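Local coordinates for protein BfpC (Escherichia coli, PDB 3VHJ) that probably helps to assemble type IV pili as a membrane protein of the biogenesis machinery, the crystallised piece being its N-terminal cytoplasmic domain, at residues K121-F124 with D125-Y129. The protein carries 1 engineered substitution. Residues are numbered along the deposited sequence; the frame is centred on the assembly and turned at random.
Sequences KFFF and DHVAY
Phe-123 turns one ring face to the methyl of Ala-128: CB sits 4.0 Å from the ring centroid and 14° off its normal, a CH-pi contact for which alanine offers a compact donor. Val-127 CB meets the same ring at CD1, 4.0 Å away and obliquely, while its CG2 branch reaches Phe-122 CE2 at 3.6 Å, so the branched valine bridges two aromatic rings. The Phe-122 side chain crosses that of His-126 at about a right angle, CD1 meeting CD2, with the ring planes inclined at 51°. On the exposed flank Lys-121 runs extended until its last torsion (chi4 54°) bends NZ back to the syn side of Asp-125 OD2, an i to i+4 salt bridge of 3.2 Å. Farther along, the tyrosine hydroxyl of Tyr-129 approaches Phe-124 CE2 at the ring edge, 3.7 Å away.

The backbone sets these positions. Phe-123 O is gripped by two amides from opposite faces of its carbonyl plane: Val-127 N, well above that plane, and Ala-128 N at 2.7 Å, the straighter bond of the two. One water accepts from Tyr-129 N and donates to Phe-124 O, linking the two backbone groups. Val-98, Cys-86 and Leu-88 of the neighbouring strands touch the buried Phe-123, Val-98 and Cys-86 also meeting Val-127. Replacing Phe-123 by an alanine is likely to open a gap between the helix and strands 85-90 and 96-101 and leave the Ala-128 methyl without its aromatic face. Phe-122, Phe-123 and Val-127 thus face the strands and Phe-124 the loop valines Val-142 and Val-144, while Lys-121 and Asp-125 lie on the exposed side, as expected of an amphipathic helix packed on a beta-sheet, here helix 116-127, with a wider pi-type turn at residues 125-127.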
loop_
_atom_site.group_PDB
_atom_site.type_symbol
_atom_site.label_atom_id
_atom_site.label_comp_id
_atom_site.label_asym_id
_atom_site.label_seq_id
_atom_site.Cartn_x
_atom_site.Cartn_y
_atom_site.Cartn_z
ATOM N N LYS A 121 3.452 -4.924 -15.666
ATOM C CA LYS A 121 2.250 -4.702 -16.463
ATOM C C LYS A 121 1.195 -3.882 -15.711
ATOM O O LYS A 121 0.549 -3.010 -16.295
ATOM C CB LYS A 121 1.652 -6.046 -16.902
ATOM C CG LYS A 121 0.380 -5.929 -17.737
ATOM C CD LYS A 121 -0.100 -7.294 -18.217
ATOM C CE LYS A 121 -1.404 -7.186 -18.993
ATOM N NZ LYS A 121 -1.309 -6.218 -20.126
ATOM N N PHE A 122 1.021 -4.158 -14.422
ATOM C CA PHE A 122 0.039 -3.422 -13.626
ATOM C C PHE A 122 0.485 -1.969 -13.499
ATOM O O PHE A 122 -0.312 -1.041 -13.634
ATOM C CB PHE A 122 -0.089 -4.034 -12.232
ATOM C CG PHE A 122 -1.157 -3.396 -11.396
ATOM C CD1 PHE A 122 -2.491 -3.755 -11.557
ATOM C CD2 PHE A 122 -0.833 -2.411 -10.469
ATOM C CE1 PHE A 122 -3.493 -3.137 -10.806
ATOM C CE2 PHE A 122 -1.827 -1.787 -9.712
ATOM C CZ PHE A 122 -3.160 -2.151 -9.882
ATOM N N PHE A 123 1.774 -1.794 -13.236
ATOM C CA PHE A 123 2.388 -0.486 -13.083
ATOM C C PHE A 123 2.138 0.394 -14.305
ATOM O O PHE A 123 1.658 1.526 -14.188
ATOM C CB PHE A 123 3.890 -0.679 -12.870
ATOM C CG PHE A 123 4.665 0.598 -12.733
ATOM C CD1 PHE A 123 4.447 1.453 -11.653
ATOM C CD2 PHE A 123 5.659 0.918 -13.653
ATOM C CE1 PHE A 123 5.209 2.602 -11.491
ATOM C CE2 PHE A 123 6.429 2.069 -13.501
ATOM C CZ PHE A 123 6.205 2.912 -12.415
ATOM N N PHE A 124 2.468 -0.127 -15.483
ATOM C CA PHE A 124 2.279 0.621 -16.718
ATOM C C PHE A 124 0.818 0.847 -17.088
ATOM O O PHE A 124 0.439 1.946 -17.477
ATOM C CB PHE A 124 2.977 -0.084 -17.884
ATOM C CG PHE A 124 4.449 0.183 -17.960
ATOM C CD1 PHE A 124 5.368 -0.826 -17.702
ATOM C CD2 PHE A 124 4.918 1.449 -18.299
ATOM C CE1 PHE A 124 6.743 -0.580 -17.785
ATOM C CE2 PHE A 124 6.285 1.705 -18.383
ATOM C CZ PHE A 124 7.200 0.686 -18.125
ATOM N N ASP A 125 -0.004 -0.191 -16.967
ATOM C CA ASP A 125 -1.408 -0.069 -17.332
ATOM C C ASP A 125 -2.261 0.796 -16.410
ATOM O O ASP A 125 -3.180 1.468 -16.872
ATOM C CB ASP A 125 -2.066 -1.450 -17.440
ATOM C CG ASP A 125 -1.450 -2.315 -18.528
ATOM O OD1 ASP A 125 -0.994 -1.765 -19.551
ATOM O OD2 ASP A 125 -1.439 -3.552 -18.360
ATOM N N HIS A 126 -1.961 0.807 -15.116
ATOM C CA HIS A 126 -2.799 1.569 -14.193
ATOM C C HIS A 126 -2.145 2.569 -13.254
ATOM O O HIS A 126 -2.818 3.464 -12.750
ATOM C CB HIS A 126 -3.605 0.596 -13.331
ATOM C CG HIS A 126 -4.343 -0.443 -14.113
ATOM N ND1 HIS A 126 -5.452 -0.152 -14.875
ATOM C CD2 HIS A 126 -4.125 -1.773 -14.256
ATOM C CE1 HIS A 126 -5.888 -1.257 -15.454
ATOM N NE2 HIS A 126 -5.099 -2.255 -15.094
ATOM N N VAL A 127 -0.848 2.439 -13.013
ATOM C CA VAL A 127 -0.201 3.319 -12.051
ATOM C C VAL A 127 0.665 4.457 -12.565
ATOM O O VAL A 127 0.391 5.620 -12.298
ATOM C CB VAL A 127 0.645 2.480 -11.066
ATOM C CG1 VAL A 127 1.235 3.376 -9.977
ATOM C CG2 VAL A 127 -0.216 1.376 -10.470
ATOM N N ALA A 128 1.724 4.108 -13.278
ATOM C CA ALA A 128 2.668 5.082 -13.799
ATOM C C ALA A 128 2.041 6.347 -14.374
ATOM O O ALA A 128 2.535 7.453 -14.144
ATOM C CB ALA A 128 3.547 4.424 -14.857
ATOM N N TYR A 129 0.952 6.183 -15.115
ATOM C CA TYR A 129 0.310 7.320 -15.758
ATOM C C TYR A 129 -1.120 7.554 -15.313
ATOM O O TYR A 129 -1.866 8.259 -15.988
ATOM C CB TYR A 129 0.336 7.106 -17.269
ATOM C CG TYR A 129 1.679 6.616 -17.757
ATOM C CD1 TYR A 129 2.822 7.405 -17.617
ATOM C CD2 TYR A 129 1.817 5.352 -18.327
ATOM C CE1 TYR A 129 4.072 6.944 -18.036
ATOM C CE2 TYR A 129 3.058 4.882 -18.747
ATOM C CZ TYR A 129 4.181 5.684 -18.598
ATOM O OH TYR A 129 5.411 5.223 -19.000
HETATM O O HOH W 1 -0.577 4.004 -15.967
#